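Local coordinates for protein 2,3-dihydroxybenzoate-AMP ligase (Mycobacterium smegmatis, PDB 5KEI) that is an AMP-binding enzyme of the ANL clan, built from a large AMP-binding domain followed by a smaller C-terminal domain, at residues Val144-Asp150 with Val171-Asp177; Ala63-Ala67 with Thr105-Ala109. One frame throughout, in Å; residues are numbered along the deposited sequence.

How the interactions relate
Both interactions lie in the large AMP-binding domain and follow one another along the chain, with interaction 2 closing before interaction 1 opens. Interaction 1 joins two neighbouring parallel strands of the sheet holding strands 97-101, 145-149 and 173-177. Interaction 2 ties strand 62-65, which belongs to the sheet holding strand 275-278, to the start of helix 107-117. That helix follows strand 97-101, the other neighbour of strand 145-149, so the second contact brings the edge region of one sheet against a helix that follows a strand of the other. The centres are about 19 Å apart. Trp186 bridges the two regions: it packs on Val147, Leu175 and Asp177 of interaction 1 and hydrogen-bonds Glu107, in the helix segment of interaction 2.

Interaction 1. Residues Val144-Asp150 with Val171-Asp177; sequences VALVVAD and VRHVLVD
Val144-Asp150 and Val171-Asp177 run side by side as parallel strands, 22° between their directions, with Ala145 to Ala149 paired in order with His173 to Asp177. After a weak bond from Leu146 N to His173 O, the regular ladder passes from Leu175 N to Leu146 O (2.8 Å), from Val148 N to Leu175 O (2.9 Å) and from Asp177 N to Val148 O (2.7 Å). At the entry, Val144 O takes two donors: His173 N in its carbonyl plane at 3.3 Å, and Arg172 N at 2.8 Å, 47° above that plane. The strands form the two arms of a beta-alpha-beta crossover whose helix, 158-167, packs on Leu146 and Val174, on the face that also bears Val148 and Val176. On this face Val148 CG2 lies between its backbone N and carbonyl carbon (chi1 -79°), a torsion that carries the methyl over the neighbouring strand. There it meets Val176 CG2 at 3.9 Å, the two side chains crossing obliquely, and also approaches Val174 CG1. Val171 adds its CG1 methyl against Leu146 CB. On the opposite face, with Ala145 and His173, Val147 CG2 rests on Leu175 CB (4.2 Å), and Trp186 of helix 186-190 packs against both residues. Where the strands end, Asp150 N reaches Asp177 O by a weak bond, supplemented by a water that donates to Asp150 OD1 and, at 2.9 Å, to Asp177 O.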
ATOM      1  N   VAL A 144      18.512   3.496   6.765  1.00 33.83           N
ATOM      2  CA  VAL A 144      19.719   4.175   7.225  1.00 34.94           C
ATOM      3  C   VAL A 144      19.393   5.614   7.636  1.00 32.72           C
ATOM      4  O   VAL A 144      20.228   6.326   8.186  1.00 35.79           O
ATOM      5  CB  VAL A 144      20.829   4.156   6.139  1.00 28.65           C
ATOM      6  CG1 VAL A 144      21.000   2.749   5.621  1.00 32.87           C
ATOM      7  CG2 VAL A 144      20.505   5.105   4.993  1.00 24.08           C
ATOM      8  N   ALA A 145      18.161   6.032   7.386  1.00 33.92           N
ATOM      9  CA  ALA A 145      17.753   7.385   7.712  1.00 32.23           C
ATOM     10  C   ALA A 145      16.242   7.490   7.886  1.00 31.62           C
ATOM     11  O   ALA A 145      15.509   6.524   7.678  1.00 30.39           O
ATOM     12  CB  ALA A 145      18.244   8.355   6.650  1.00 27.97           C
ATOM     13  N   LEU A 146      15.799   8.680   8.278  1.00 32.51           N
ATOM     14  CA  LEU A 146      14.405   8.944   8.594  1.00 33.25           C
ATOM     15  C   LEU A 146      14.069  10.410   8.311  1.00 39.52           C
ATOM     16  O   LEU A 146      14.717  11.311   8.852  1.00 40.09           O
ATOM     17  CB  LEU A 146      14.126   8.618  10.054  1.00 31.78           C
ATOM     18  CG  LEU A 146      12.777   9.100  10.604  1.00 36.51           C
ATOM     19  CD1 LEU A 146      11.596   8.380   9.959  1.00 31.03           C
ATOM     20  CD2 LEU A 146      12.730   8.946  12.129  1.00 35.96           C
ATOM     21  N   VAL A 147      13.073  10.655   7.458  1.00 35.85           N
ATOM     22  CA  VAL A 147      12.645  12.021   7.171  1.00 32.24           C
ATOM     23  C   VAL A 147      11.301  12.287   7.842  1.00 36.48           C
ATOM     24  O   VAL A 147      10.354  11.525   7.660  1.00 34.81           O
ATOM     25  CB  VAL A 147      12.541  12.277   5.667  1.00 35.33           C
ATOM     26  CG1 VAL A 147      12.067  13.704   5.399  1.00 31.36           C
ATOM     27  CG2 VAL A 147      13.897  12.002   4.989  1.00 30.03           C
ATOM     28  N   VAL A 148      11.237  13.350   8.643  1.00 37.51           N
ATOM     29  CA  VAL A 148      10.017  13.721   9.353  1.00 35.09           C
ATOM     30  C   VAL A 148       9.779  15.214   9.356  1.00 37.28           C
ATOM     31  O   VAL A 148      10.675  15.994   9.029  1.00 42.10           O
ATOM     32  CB  VAL A 148      10.036  13.262  10.821  1.00 40.84           C
ATOM     33  CG1 VAL A 148       9.697  11.785  10.934  1.00 36.82           C
ATOM     34  CG2 VAL A 148      11.379  13.609  11.471  1.00 32.94           C
ATOM     35  N   ALA A 149       8.566  15.601   9.741  1.00 38.22           N
ATOM     36  CA  ALA A 149       8.217  17.004   9.957  1.00 45.58           C
ATOM     37  C   ALA A 149       7.761  17.227  11.409  1.00 58.29           C
ATOM     38  O   ALA A 149       7.334  16.286  12.085  1.00 57.78           O
ATOM     39  CB  ALA A 149       7.146  17.438   8.985  1.00 41.16           C
ATOM     40  N   ASP A 150       7.853  18.465  11.896  1.00 60.87           N
ATOM     41  CA  ASP A 150       7.580  18.727  13.313  1.00 68.07           C
ATOM     42  C   ASP A 150       6.076  18.777  13.630  1.00 74.20           C
ATOM     43  O   ASP A 150       5.687  18.950  14.784  1.00 69.77           O
ATOM     44  CB  ASP A 150       8.274  20.023  13.774  1.00 62.40           C
ATOM     45  CG  ASP A 150       7.956  21.218  12.886  1.00 68.25           C
ATOM     46  OD1 ASP A 150       7.137  21.068  11.943  1.00 63.45           O
ATOM     47  OD2 ASP A 150       8.529  22.310  13.146  1.00 60.38           O
ATOM     48  N   VAL A 171      20.029   3.461  11.665  1.00 43.00           N
ATOM     49  CA  VAL A 171      19.395   4.699  11.235  1.00 43.97           C
ATOM     50  C   VAL A 171      20.325   5.814  11.650  1.00 38.97           C
ATOM     51  O   VAL A 171      20.216   6.351  12.749  1.00 44.19           O
ATOM     52  CB  VAL A 171      17.984   4.891  11.848  1.00 40.87           C
ATOM     53  CG1 VAL A 171      17.341   6.184  11.353  1.00 33.67           C
ATOM     54  CG2 VAL A 171      17.095   3.686  11.536  1.00 35.49           C
ATOM     55  N   ARG A 172      21.256   6.136  10.762  1.00 35.30           N
ATOM     56  CA  ARG A 172      22.365   7.034  11.066  1.00 37.37           C
ATOM     57  C   ARG A 172      21.988   8.505  10.958  1.00 42.31           C
ATOM     58  O   ARG A 172      22.643   9.371  11.541  1.00 44.33           O
ATOM     59  CB  ARG A 172      23.546   6.736  10.135  1.00 43.27           C
ATOM     60  CG  ARG A 172      24.877   6.537  10.852  1.00 57.88           C
ATOM     61  CD  ARG A 172      26.048   6.362   9.863  1.00 70.39           C
ATOM     62  NE  ARG A 172      27.359   6.727  10.417  1.00 69.34           N
ATOM     63  CZ  ARG A 172      27.826   7.972  10.491  1.00 73.50           C
ATOM     64  NH1 ARG A 172      27.092   8.989  10.057  1.00 78.38           N
ATOM     65  NH2 ARG A 172      29.028   8.208  11.000  1.00 75.21           N
ATOM     66  N   HIS A 173      20.930   8.791  10.206  1.00 43.61           N
ATOM     67  CA  HIS A 173      20.520  10.171   9.960  1.00 40.47           C
ATOM     68  C   HIS A 173      19.052  10.389  10.221  1.00 37.28           C
ATOM     69  O   HIS A 173      18.218   9.590   9.813  1.00 35.40           O
ATOM     70  CB  HIS A 173      20.821  10.574   8.515  1.00 40.87           C
ATOM     71  CG  HIS A 173      22.259  10.437   8.141  1.00 44.32           C
ATOM     72  ND1 HIS A 173      23.257  11.173   8.747  1.00 44.91           N
ATOM     73  CD2 HIS A 173      22.874   9.637   7.236  1.00 38.52           C
ATOM     74  CE1 HIS A 173      24.422  10.845   8.217  1.00 48.43           C
ATOM     75  NE2 HIS A 173      24.215   9.919   7.294  1.00 47.63           N
ATOM     76  N   VAL A 174      18.744  11.485  10.898  1.00 42.51           N
ATOM     77  CA  VAL A 174      17.380  11.966  10.983  1.00 37.45           C
ATOM     78  C   VAL A 174      17.284  13.360  10.363  1.00 39.42           C
ATOM     79  O   VAL A 174      18.008  14.270  10.773  1.00 39.10           O
ATOM     80  CB  VAL A 174      16.893  12.003  12.427  1.00 43.07           C
ATOM     81  CG1 VAL A 174      15.443  12.502  12.483  1.00 39.62           C
ATOM     82  CG2 VAL A 174      17.027  10.622  13.055  1.00 40.84           C
ATOM     83  N   LEU A 175      16.405  13.516   9.369  1.00 38.69           N
ATOM     84  CA  LEU A 175      16.201  14.800   8.699  1.00 33.15           C
ATOM     85  C   LEU A 175      14.822  15.347   9.021  1.00 39.84           C
ATOM     86  O   LEU A 175      13.804  14.728   8.710  1.00 42.79           O
ATOM     87  CB  LEU A 175      16.369  14.667   7.188  1.00 38.35           C
ATOM     88  CG  LEU A 175      17.777  14.390   6.646  1.00 39.47           C
ATOM     89  CD1 LEU A 175      18.123  12.921   6.796  1.00 37.69           C
ATOM     90  CD2 LEU A 175      17.883  14.813   5.187  1.00 39.29           C
ATOM     91  N   VAL A 176      14.795  16.509   9.657  1.00 37.61           N
ATOM     92  CA  VAL A 176      13.558  17.090  10.131  1.00 39.10           C
ATOM     93  C   VAL A 176      13.183  18.331   9.318  1.00 41.51           C
ATOM     94  O   VAL A 176      13.941  19.304   9.261  1.00 39.41           O
ATOM     95  CB  VAL A 176      13.659  17.464  11.630  1.00 38.12           C
ATOM     96  CG1 VAL A 176      12.327  18.021  12.139  1.00 37.28           C
ATOM     97  CG2 VAL A 176      14.094  16.257  12.440  1.00 42.03           C
ATOM     98  N   ASP A 177      12.020  18.276   8.679  1.00 38.03           N
ATOM     99  CA  ASP A 177      11.428  19.448   8.047  1.00 42.84           C
ATOM    100  C   ASP A 177      10.798  20.302   9.151  1.00 45.42           C
ATOM    101  O   ASP A 177       9.656  20.063   9.555  1.00 48.54           O
ATOM    102  CB  ASP A 177      10.394  19.028   6.990  1.00 40.87           C
ATOM    103  CG  ASP A 177       9.853  20.202   6.182  1.00 43.15           C
ATOM    104  OD1 ASP A 177      10.643  21.084   5.799  1.00 49.84           O
ATOM    105  OD2 ASP A 177       8.628  20.236   5.917  1.00 52.80           O
TER
HETATM  106  O   HOH W   1       7.213  21.568   9.095  1.00 41.83           O

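Interaction 2. Residues Ala63-Ala67 with Thr105-Ala109; sequences AVIDA and TAEFA
Asp66 reaches across to the start of helix 107-117, where its OD2 accepts the backbone N-H of Ala106 at 2.7 Å. The bond is fairly straight, 162° at the hydrogen, and meets the oxygen on its anti side, 20° out of the carboxylate plane. Asp66 holds CG between its backbone N and carbonyl carbon (chi1 59°), which turns the carboxylate toward the backbone N-H of Ala106. The same OD2 receives a weak bond from Thr105 OG1, 3.4 Å away. Thr105 OG1 in turn accepts from Glu107 N at 3.0 Å, a capping bond, so the hydroxyl links the carboxylate to the helix start. A negative charge here probably interacts favourably with the helix dipole. Beside this polar cluster, Val64 spreads its two methyls over the helix, CG2 against Ala106 CB at 4.0 Å and CG1 against Ala109 CB at 3.9 Å. The other carboxylate oxygen, Asp66 OD1, accepts from Asp68 N, closing an Asx turn, and also from His69 N, which fixes Asp66 where the chain turns from strand 62-65 toward strand 70-72. Glu107 directs its carboxylate elsewhere, to Arg191 and Trp186. Ala63 and Val64 form a classic beta bulge opposite His71 of strand 70-72; strand 275-278 flanks strand 62-65 on its other edge, and its Phe278 touches both Val64 and Phe108, while Leu76 of helix 73-88 packs on Val64.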
ATOM      1  N   ALA A  63       3.403  22.370 -11.181  1.00 37.76           N
ATOM      2  CA  ALA A  63       3.486  20.942 -10.909  1.00 37.29           C
ATOM      3  C   ALA A  63       2.781  20.594  -9.603  1.00 35.43           C
ATOM      4  O   ALA A  63       1.957  19.682  -9.564  1.00 33.45           O
ATOM      5  CB  ALA A  63       4.942  20.484 -10.870  1.00 34.27           C
ATOM      6  N   VAL A  64       3.105  21.327  -8.541  1.00 30.18           N
ATOM      7  CA  VAL A  64       2.579  21.040  -7.220  1.00 30.02           C
ATOM      8  C   VAL A  64       2.162  22.343  -6.528  1.00 38.85           C
ATOM      9  O   VAL A  64       2.769  23.385  -6.754  1.00 38.86           O
ATOM     10  CB  VAL A  64       3.615  20.286  -6.374  1.00 32.50           C
ATOM     11  CG1 VAL A  64       3.841  18.870  -6.926  1.00 26.87           C
ATOM     12  CG2 VAL A  64       4.934  21.052  -6.347  1.00 32.41           C
ATOM     13  N   ILE A  65       1.098  22.292  -5.724  1.00 39.87           N
ATOM     14  CA  ILE A  65       0.627  23.463  -4.974  1.00 36.66           C
ATOM     15  C   ILE A  65       0.294  23.072  -3.540  1.00 36.24           C
ATOM     16  O   ILE A  65      -0.221  21.984  -3.308  1.00 38.60           O
ATOM     17  CB  ILE A  65      -0.646  24.108  -5.598  1.00 37.88           C
ATOM     18  CG1 ILE A  65      -0.509  24.306  -7.106  1.00 41.73           C
ATOM     19  CG2 ILE A  65      -0.954  25.431  -4.940  1.00 38.68           C
ATOM     20  CD1 ILE A  65      -1.628  25.149  -7.698  1.00 38.71           C
ATOM     21  N   ASP A  66       0.610  23.936  -2.578  1.00 41.50           N
ATOM     22  CA  ASP A  66       0.042  23.815  -1.233  1.00 43.79           C
ATOM     23  C   ASP A  66      -0.300  25.215  -0.751  1.00 45.37           C
ATOM     24  O   ASP A  66      -0.191  26.175  -1.516  1.00 50.81           O
ATOM     25  CB  ASP A  66       0.972  23.075  -0.243  1.00 36.53           C
ATOM     26  CG  ASP A  66       2.343  23.742  -0.055  1.00 46.06           C
ATOM     27  OD1 ASP A  66       2.446  24.985  -0.099  1.00 48.72           O
ATOM     28  OD2 ASP A  66       3.334  23.004   0.167  1.00 43.75           O
ATOM     29  N   ALA A  67      -0.710  25.318   0.508  1.00 48.43           N
ATOM     30  CA  ALA A  67      -1.218  26.558   1.084  1.00 52.74           C
ATOM     31  C   ALA A  67      -0.290  27.754   0.873  1.00 53.42           C
ATOM     32  O   ALA A  67      -0.744  28.861   0.563  1.00 56.35           O
ATOM     33  CB  ALA A  67      -1.477  26.360   2.569  1.00 47.93           C
ATOM     34  N   THR A 105       2.203  18.302   1.831  1.00 33.42           N
ATOM     35  CA  THR A 105       2.928  19.530   1.546  1.00 34.13           C
ATOM     36  C   THR A 105       3.517  19.381   0.145  1.00 35.07           C
ATOM     37  O   THR A 105       3.763  18.255  -0.295  1.00 34.21           O
ATOM     38  CB  THR A 105       4.071  19.775   2.614  1.00 38.97           C
ATOM     39  OG1 THR A 105       4.983  20.767   2.148  1.00 38.46           O
ATOM     40  CG2 THR A 105       4.890  18.473   2.917  1.00 36.85           C
ATOM     41  N   ALA A 106       3.748  20.485  -0.562  1.00 34.92           N
ATOM     42  CA  ALA A 106       4.486  20.404  -1.824  1.00 34.11           C
ATOM     43  C   ALA A 106       5.827  19.729  -1.583  1.00 35.97           C
ATOM     44  O   ALA A 106       6.335  19.013  -2.440  1.00 39.61           O
ATOM     45  CB  ALA A 106       4.691  21.778  -2.435  1.00 36.07           C
ATOM     46  N   GLU A 107       6.379  19.936  -0.392  1.00 33.43           N
ATOM     47  CA  GLU A 107       7.670  19.377  -0.019  1.00 35.57           C
ATOM     48  C   GLU A 107       7.691  17.839  -0.082  1.00 36.39           C
ATOM     49  O   GLU A 107       8.763  17.225  -0.171  1.00 32.97           O
ATOM     50  CB  GLU A 107       8.056  19.867   1.381  1.00 34.22           C
ATOM     51  CG  GLU A 107       9.537  19.788   1.689  1.00 39.56           C
ATOM     52  CD  GLU A 107      10.400  20.604   0.731  1.00 41.50           C
ATOM     53  OE1 GLU A 107       9.908  21.611   0.168  1.00 46.90           O
ATOM     54  OE2 GLU A 107      11.578  20.235   0.538  1.00 44.83           O
ATOM     55  N   PHE A 108       6.512  17.218  -0.044  1.00 33.71           N
ATOM     56  CA  PHE A 108       6.426  15.761  -0.144  1.00 33.37           C
ATOM     57  C   PHE A 108       6.997  15.315  -1.495  1.00 32.32           C
ATOM     58  O   PHE A 108       7.719  14.312  -1.576  1.00 29.68           O
ATOM     59  CB  PHE A 108       4.967  15.275   0.048  1.00 33.51           C
ATOM     60  CG  PHE A 108       4.762  13.806  -0.252  1.00 31.13           C
ATOM     61  CD1 PHE A 108       4.933  12.848   0.734  1.00 27.15           C
ATOM     62  CD2 PHE A 108       4.410  13.387  -1.524  1.00 30.22           C
ATOM     63  CE1 PHE A 108       4.755  11.509   0.454  1.00 30.86           C
ATOM     64  CE2 PHE A 108       4.233  12.042  -1.810  1.00 31.02           C
ATOM     65  CZ  PHE A 108       4.397  11.103  -0.821  1.00 28.82           C
ATOM     66  N   ALA A 109       6.673  16.075  -2.542  1.00 30.07           N
ATOM     67  CA  ALA A 109       7.201  15.827  -3.882  1.00 34.85           C
ATOM     68  C   ALA A 109       8.706  16.078  -3.953  1.00 30.15           C
ATOM     69  O   ALA A 109       9.413  15.361  -4.651  1.00 32.22           O
ATOM     70  CB  ALA A 109       6.459  16.701  -4.948  1.00 29.92           C
TER